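Local coordinates for uncharacterized protein (Arthrobacter sp., PDB 3KOP) that is of unknown function but adopts a cyclophilin-like fold, a curled, mainly antiparallel beta sheet, and assembles as six copies, at residues Glu70-Leu74 and Thr178-Ser182; Pro76-Glu82 and Thr125-Leu129. All blocks are in the same frame, centred on the assembly; numbering follows the deposited sequence.

Interaction 1. Residues Glu70-Leu74 and Thr178-Ser182; sequences EIYNL and TLTFS
In the curled antiparallel sheet of the cyclophilin-like fold, Asn73 and Ile71 of strand 70-74 meet Leu179 and Phe181 of strand 178-182 in the buried interior of the chain. The two strands are not paired neighbours: both are hydrogen-bonded to strand 57-63, and their axes cross at 79°, 7.4 Å apart at the closest, so side chains bridge the gap. Asn73 supplies the polar link. With CG placed between its backbone N and carbonyl carbon, the amide reaches across, and ND2 donates to the backbone O of Leu179 at 2.9 Å. The bond is bent, 139° at the hydrogen; the acceptor lies close to the amide plane of Asn73, whereas the donor sits above the carbonyl plane of Leu179. Leu179 works with both methyls. Its CG, anti to the backbone N, sends CD2 against the main chain of strand 70-74, 3.8 Å from Tyr72 C, while CD1 comes within 4.0 Å of Ile71 CD1. This apolar patch continues onto Val61, touched by both Ile71 and Leu179, and onto Ile26 of strand 23-28, which both Leu179 and Phe181 touch. Tyr72 directs its CB away from strand 178-182; its ring meets Phe62 and packs on Trp170 of a second subunit. The Asn73 amide, held by its bond to Leu179, also slides past Phe181 with the two planes 64° apart, and its ND2 lies 3.6 Å from Phe181 CE1, at the ring edge and near the ring plane.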
ATOM      1  N   GLU F  70       1.297   7.116  18.068  1.00 13.71           N
ATOM      2  CA  GLU F  70       2.550   7.854  18.028  1.00 13.46           C
ATOM      3  C   GLU F  70       2.476   9.210  18.764  1.00 12.97           C
ATOM      4  O   GLU F  70       1.505   9.974  18.596  1.00 12.96           O
ATOM      5  CB  GLU F  70       2.879   8.157  16.584  1.00 13.19           C
ATOM      6  CG  GLU F  70       4.204   8.865  16.425  1.00 14.93           C
ATOM      7  CD  GLU F  70       4.376   9.593  15.105  1.00 17.62           C
ATOM      8  OE1 GLU F  70       3.346   9.947  14.466  1.00 17.47           O
ATOM      9  OE2 GLU F  70       5.570   9.840  14.754  1.00 18.56           O
ATOM     10  N   ILE F  71       3.531   9.532  19.516  1.00 13.04           N
ATOM     11  CA  ILE F  71       3.795  10.926  19.897  1.00 12.88           C
ATOM     12  C   ILE F  71       5.204  11.257  19.413  1.00 13.88           C
ATOM     13  O   ILE F  71       6.005  10.367  19.183  1.00 13.42           O
ATOM     14  CB  ILE F  71       3.641  11.227  21.423  1.00 12.88           C
ATOM     15  CG1 ILE F  71       4.559  10.341  22.281  1.00 12.97           C
ATOM     16  CG2 ILE F  71       2.183  11.125  21.831  1.00 12.56           C
ATOM     17  CD1 ILE F  71       4.892  10.906  23.715  1.00 12.34           C
ATOM     18  N   TYR F  72       5.493  12.545  19.237  1.00 13.29           N
ATOM     19  CA  TYR F  72       6.803  12.927  18.734  1.00 13.81           C
ATOM     20  C   TYR F  72       7.107  14.394  19.050  1.00 13.78           C
ATOM     21  O   TYR F  72       6.215  15.143  19.465  1.00 14.22           O
ATOM     22  CB  TYR F  72       6.887  12.678  17.236  1.00 13.29           C
ATOM     23  CG  TYR F  72       5.951  13.522  16.429  1.00 13.87           C
ATOM     24  CD1 TYR F  72       4.615  13.150  16.255  1.00 14.05           C
ATOM     25  CD2 TYR F  72       6.386  14.744  15.865  1.00 15.10           C
ATOM     26  CE1 TYR F  72       3.750  13.930  15.517  1.00 13.85           C
ATOM     27  CE2 TYR F  72       5.510  15.537  15.115  1.00 14.77           C
ATOM     28  CZ  TYR F  72       4.198  15.122  14.957  1.00 15.17           C
ATOM     29  OH  TYR F  72       3.307  15.865  14.241  1.00 15.74           O
ATOM     30  N   ASN F  73       8.371  14.772  18.901  1.00 14.30           N
ATOM     31  CA  ASN F  73       8.751  16.162  18.911  1.00 14.62           C
ATOM     32  C   ASN F  73       9.525  16.431  17.634  1.00 14.58           C
ATOM     33  O   ASN F  73       9.846  15.497  16.876  1.00 14.67           O
ATOM     34  CB  ASN F  73       9.505  16.549  20.211  1.00 14.56           C
ATOM     35  CG  ASN F  73      10.917  15.954  20.329  1.00 15.88           C
ATOM     36  OD1 ASN F  73      11.487  15.471  19.362  1.00 16.30           O
ATOM     37  ND2 ASN F  73      11.479  15.992  21.548  1.00 16.39           N
ATOM     38  N   LEU F  74       9.798  17.711  17.394  1.00 15.16           N
ATOM     39  CA  LEU F  74      10.541  18.160  16.225  1.00 14.79           C
ATOM     40  C   LEU F  74      11.635  19.114  16.706  1.00 15.32           C
ATOM     41  O   LEU F  74      11.351  20.079  17.401  1.00 15.27           O
ATOM     42  CB  LEU F  74       9.616  18.890  15.256  1.00 15.11           C
ATOM     43  CG  LEU F  74       8.422  18.140  14.661  1.00 15.32           C
ATOM     44  CD1 LEU F  74       7.557  19.092  13.836  1.00 15.22           C
ATOM     45  CD2 LEU F  74       8.874  16.929  13.832  1.00 13.71           C
ATOM     46  N   THR F 178       5.838  18.947  26.998  1.00 17.18           N
ATOM     47  CA  THR F 178       7.163  18.869  26.371  1.00 17.11           C
ATOM     48  C   THR F 178       7.635  17.422  26.423  1.00 16.57           C
ATOM     49  O   THR F 178       7.496  16.747  27.455  1.00 16.48           O
ATOM     50  CB  THR F 178       8.165  19.779  27.138  1.00 17.27           C
ATOM     51  OG1 THR F 178       7.680  21.122  27.133  1.00 18.91           O
ATOM     52  CG2 THR F 178       9.537  19.754  26.521  1.00 17.62           C
ATOM     53  N   LEU F 179       8.212  16.957  25.314  1.00 15.94           N
ATOM     54  CA  LEU F 179       8.802  15.630  25.248  1.00 15.60           C
ATOM     55  C   LEU F 179      10.340  15.732  25.257  1.00 15.69           C
ATOM     56  O   LEU F 179      10.964  16.342  24.366  1.00 15.21           O
ATOM     57  CB  LEU F 179       8.332  14.916  23.972  1.00 15.23           C
ATOM     58  CG  LEU F 179       8.877  13.516  23.712  1.00 14.79           C
ATOM     59  CD1 LEU F 179       8.390  12.487  24.760  1.00 13.02           C
ATOM     60  CD2 LEU F 179       8.526  13.071  22.273  1.00 13.46           C
ATOM     61  N   THR F 180      10.945  15.093  26.247  1.00 15.90           N
ATOM     62  CA  THR F 180      12.375  15.222  26.500  1.00 15.99           C
ATOM     63  C   THR F 180      13.112  13.892  26.420  1.00 15.82           C
ATOM     64  O   THR F 180      12.757  12.918  27.099  1.00 16.53           O
ATOM     65  CB  THR F 180      12.623  15.886  27.876  1.00 16.57           C
ATOM     66  OG1 THR F 180      12.057  17.197  27.855  1.00 16.49           O
ATOM     67  CG2 THR F 180      14.133  15.988  28.166  1.00 15.66           C
ATOM     68  N   PHE F 181      14.130  13.848  25.557  1.00 15.35           N
ATOM     69  CA  PHE F 181      15.043  12.731  25.509  1.00 14.86           C
ATOM     70  C   PHE F 181      16.350  13.090  26.238  1.00 15.25           C
ATOM     71  O   PHE F 181      16.976  14.109  25.951  1.00 14.91           O
ATOM     72  CB  PHE F 181      15.322  12.326  24.059  1.00 14.75           C
ATOM     73  CG  PHE F 181      14.070  11.915  23.274  1.00 14.19           C
ATOM     74  CD1 PHE F 181      13.225  12.868  22.752  1.00 14.44           C
ATOM     75  CD2 PHE F 181      13.801  10.567  23.013  1.00 15.59           C
ATOM     76  CE1 PHE F 181      12.097  12.498  22.017  1.00 15.46           C
ATOM     77  CE2 PHE F 181      12.695  10.199  22.277  1.00 13.66           C
ATOM     78  CZ  PHE F 181      11.845  11.170  21.772  1.00 13.80           C
ATOM     79  N   SER F 182      16.775  12.216  27.145  1.00 15.95           N
ATOM     80  CA  SER F 182      17.967  12.478  27.980  1.00 16.21           C
ATOM     81  C   SER F 182      18.724  11.183  28.230  1.00 16.78           C
ATOM     82  O   SER F 182      18.168  10.091  28.121  1.00 16.41           O
ATOM     83  CB  SER F 182      17.559  13.114  29.317  1.00 15.98           C
ATOM     84  OG  SER F 182      16.702  12.251  30.086  1.00 17.03           O
TER

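Interaction 2. Residues Pro76-Glu82 and Thr125-Leu129; sequences PAFAPKE and TIVDL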
ATOM      1  N   PRO F  76      15.642  21.075  15.603  1.00 16.36           N
ATOM      2  CA  PRO F  76      16.625  21.313  14.558  1.00 16.72           C
ATOM      3  C   PRO F  76      17.638  20.167  14.494  1.00 16.58           C
ATOM      4  O   PRO F  76      17.960  19.560  15.531  1.00 15.74           O
ATOM      5  CB  PRO F  76      17.316  22.618  15.000  1.00 17.24           C
ATOM      6  CG  PRO F  76      16.437  23.205  16.047  1.00 17.32           C
ATOM      7  CD  PRO F  76      15.692  22.103  16.667  1.00 16.51           C
ATOM      8  N   ALA F  77      18.144  19.886  13.290  1.00 16.61           N
ATOM      9  CA  ALA F  77      19.199  18.881  13.131  1.00 17.04           C
ATOM     10  C   ALA F  77      20.370  19.174  14.091  1.00 17.22           C
ATOM     11  O   ALA F  77      20.713  20.338  14.347  1.00 16.39           O
ATOM     12  CB  ALA F  77      19.689  18.845  11.714  1.00 16.93           C
ATOM     13  N   PHE F  78      20.941  18.114  14.645  1.00 17.42           N
ATOM     14  CA  PHE F  78      21.987  18.258  15.669  1.00 18.05           C
ATOM     15  C   PHE F  78      23.246  17.473  15.320  1.00 18.56           C
ATOM     16  O   PHE F  78      24.281  17.763  15.855  1.00 19.53           O
ATOM     17  CB  PHE F  78      21.450  17.824  17.053  1.00 17.93           C
ATOM     18  CG  PHE F  78      20.595  16.543  17.014  1.00 16.27           C
ATOM     19  CD1 PHE F  78      21.196  15.295  16.862  1.00 14.88           C
ATOM     20  CD2 PHE F  78      19.214  16.613  17.075  1.00 15.58           C
ATOM     21  CE1 PHE F  78      20.433  14.127  16.828  1.00 15.53           C
ATOM     22  CE2 PHE F  78      18.423  15.436  17.040  1.00 15.50           C
ATOM     23  CZ  PHE F  78      19.032  14.206  16.917  1.00 15.76           C
ATOM     24  N   ALA F  79      23.156  16.489  14.438  1.00 18.98           N
ATOM     25  CA  ALA F  79      24.303  15.640  14.116  1.00 19.52           C
ATOM     26  C   ALA F  79      25.160  16.328  13.070  1.00 19.86           C
ATOM     27  O   ALA F  79      24.636  16.974  12.194  1.00 19.38           O
ATOM     28  CB  ALA F  79      23.852  14.293  13.579  1.00 18.83           C
ATOM     29  N   PRO F  80      26.476  16.116  13.106  1.00 20.77           N
ATOM     30  CA  PRO F  80      27.290  16.736  12.056  1.00 21.39           C
ATOM     31  C   PRO F  80      26.889  16.229  10.676  1.00 21.70           C
ATOM     32  O   PRO F  80      26.912  16.970   9.725  1.00 21.33           O
ATOM     33  CB  PRO F  80      28.716  16.321  12.410  1.00 21.55           C
ATOM     34  CG  PRO F  80      28.677  15.992  13.874  1.00 22.20           C
ATOM     35  CD  PRO F  80      27.290  15.448  14.133  1.00 21.17           C
ATOM     36  N   LYS F  81      26.523  14.962  10.571  1.00 22.35           N
ATOM     37  CA  LYS F  81      25.822  14.490   9.385  1.00 23.18           C
ATOM     38  C   LYS F  81      24.721  13.504   9.734  1.00 21.51           C
ATOM     39  O   LYS F  81      24.837  12.704  10.667  1.00 21.36           O
ATOM     40  CB  LYS F  81      26.771  13.890   8.343  1.00 24.81           C
ATOM     41  CG  LYS F  81      27.518  12.643   8.740  1.00 29.63           C
ATOM     42  CD  LYS F  81      28.229  12.006   7.527  1.00 33.83           C
ATOM     43  CE  LYS F  81      27.241  11.679   6.397  1.00 37.14           C
ATOM     44  NZ  LYS F  81      27.722  10.613   5.444  1.00 38.69           N
ATOM     45  N   GLU F  82      23.649  13.577   8.968  1.00 20.23           N
ATOM     46  CA  GLU F  82      22.508  12.733   9.201  1.00 19.23           C
ATOM     47  C   GLU F  82      22.900  11.288   9.030  1.00 18.46           C
ATOM     48  O   GLU F  82      23.766  10.956   8.229  1.00 17.70           O
ATOM     49  CB  GLU F  82      21.356  13.120   8.276  1.00 19.37           C
ATOM     50  CG  GLU F  82      20.749  14.449   8.610  1.00 18.95           C
ATOM     51  CD  GLU F  82      20.243  14.532  10.016  1.00 20.21           C
ATOM     52  OE1 GLU F  82      19.328  13.755  10.386  1.00 19.07           O
ATOM     53  OE2 GLU F  82      20.756  15.396  10.776  1.00 19.38           O
ATOM     54  N   THR F 125      17.067  21.543   8.005  1.00 24.77           N
ATOM     55  CA  THR F 125      16.898  20.106   8.294  1.00 22.68           C
ATOM     56  C   THR F 125      16.319  19.968   9.696  1.00 21.07           C
ATOM     57  O   THR F 125      16.801  20.598  10.635  1.00 19.75           O
ATOM     58  CB  THR F 125      18.199  19.338   8.150  1.00 22.74           C
ATOM     59  OG1 THR F 125      18.650  19.470   6.799  1.00 22.79           O
ATOM     60  CG2 THR F 125      18.005  17.852   8.477  1.00 20.31           C
ATOM     61  N   ILE F 126      15.217  19.223   9.794  1.00 19.72           N
ATOM     62  CA  ILE F 126      14.520  19.004  11.053  1.00 19.79           C
ATOM     63  C   ILE F 126      14.554  17.499  11.416  1.00 18.38           C
ATOM     64  O   ILE F 126      14.477  16.634  10.529  1.00 18.28           O
ATOM     65  CB  ILE F 126      13.053  19.467  10.935  1.00 20.73           C
ATOM     66  CG1 ILE F 126      12.982  20.911  10.417  1.00 22.15           C
ATOM     67  CG2 ILE F 126      12.296  19.258  12.256  1.00 21.16           C
ATOM     68  CD1 ILE F 126      13.981  21.824  10.999  1.00 24.73           C
ATOM     69  N   VAL F 127      14.682  17.198  12.706  1.00 16.96           N
ATOM     70  CA  VAL F 127      14.614  15.815  13.175  1.00 16.20           C
ATOM     71  C   VAL F 127      13.302  15.611  13.940  1.00 15.77           C
ATOM     72  O   VAL F 127      12.906  16.451  14.771  1.00 15.50           O
ATOM     73  CB  VAL F 127      15.866  15.447  13.997  1.00 16.28           C
ATOM     74  CG1 VAL F 127      15.746  14.024  14.627  1.00 15.22           C
ATOM     75  CG2 VAL F 127      17.128  15.520  13.083  1.00 15.05           C
ATOM     76  N   ASP F 128      12.621  14.523  13.586  1.00 15.15           N
ATOM     77  CA  ASP F 128      11.412  14.020  14.257  1.00 14.54           C
ATOM     78  C   ASP F 128      11.862  12.851  15.109  1.00 14.05           C
ATOM     79  O   ASP F 128      12.370  11.871  14.583  1.00 14.22           O
ATOM     80  CB  ASP F 128      10.412  13.586  13.189  1.00 14.74           C
ATOM     81  CG  ASP F 128       9.121  13.044  13.726  1.00 16.85           C
ATOM     82  OD1 ASP F 128       9.082  12.385  14.808  1.00 15.80           O
ATOM     83  OD2 ASP F 128       8.102  13.228  13.000  1.00 17.03           O
ATOM     84  N   LEU F 129      11.706  12.983  16.424  1.00 13.58           N
ATOM     85  CA  LEU F 129      11.960  11.913  17.372  1.00 13.74           C
ATOM     86  C   LEU F 129      10.622  11.427  17.898  1.00 13.78           C
ATOM     87  O   LEU F 129       9.861  12.207  18.482  1.00 14.25           O
ATOM     88  CB  LEU F 129      12.863  12.369  18.521  1.00 14.05           C
ATOM     89  CG  LEU F 129      14.253  12.846  18.076  1.00 14.09           C
ATOM     90  CD1 LEU F 129      15.041  13.562  19.259  1.00 14.34           C
ATOM     91  CD2 LEU F 129      15.050  11.707  17.477  1.00 12.75           C
TER
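Thr125, at the start of strand segment 125-129, receives the main-chain bond of this contact: Ala77 N donates to Thr125 O at 3.1 Å with an angle of 157° at the hydrogen. The methyl of Ala77 rests beside the Thr125 side chain, CB to CG2 3.8 Å. Next comes Ile126, which faces Pro76 as an antiparallel non-hydrogen-bonded pair with CA atoms 4.7 Å apart; their side chains diverge, although Ile126 CD1 comes within 4.5 Å of Pro76 CA. This is the last rung between strands 70-76 and 125-132 before the chain leaves the sheet as a loop. Val127 gives the largest share of its segment, its two methyls divided between partners. CG1, anti to the backbone N (chi1 174°), lies 3.9 Å from Phe78 CE2, the Phe78 side chain crossing that of Val127 at about a right angle; CG2 touches both Ala77 CA and Glu82 OE1, 3.9 Å from the latter. At Leu129, CD1 extends the same patch to Phe78 CE2 at 4.5 Å, a looser touch. The Phe78 side chain also touches Ala54 of helix 45-54 and Gln57. The Glu82 chain bends at chi2 and slides past Val127 in the opposite direction, its OE1 hydrogen-bonded to Thr101 OG1 and Tyr99 OH on strand 96-103. One backbone bond and a run of methyl contacts thus hold the near end of the loop, while the carboxylate finds its polar partners on the next strand, which probably helps keep the returning end of the loop against the sheet.

Overall arrangement
Following the chain from the N terminus, the first contact strand met is 70-76; its residues 70-74 await strand 178-182, so interaction 1 closes a loop of about a hundred residues near the C-terminal end of the chain. Interaction 2 is nested inside it: the loop 76-82 directly follows that strand and is met by strand 125-129, 43 residues further on. The two centres lie 14 Å apart, yet they touch, because strands 70-76 and 125-132 are neighbours in one sheet. There Asn73 N and Leu129 O probably hydrogen-bond, and Phe181 packs on Leu129. Together they tie strands 70-76, 125-132 and 178-183 and the loop 76-82 into one part of the sheet.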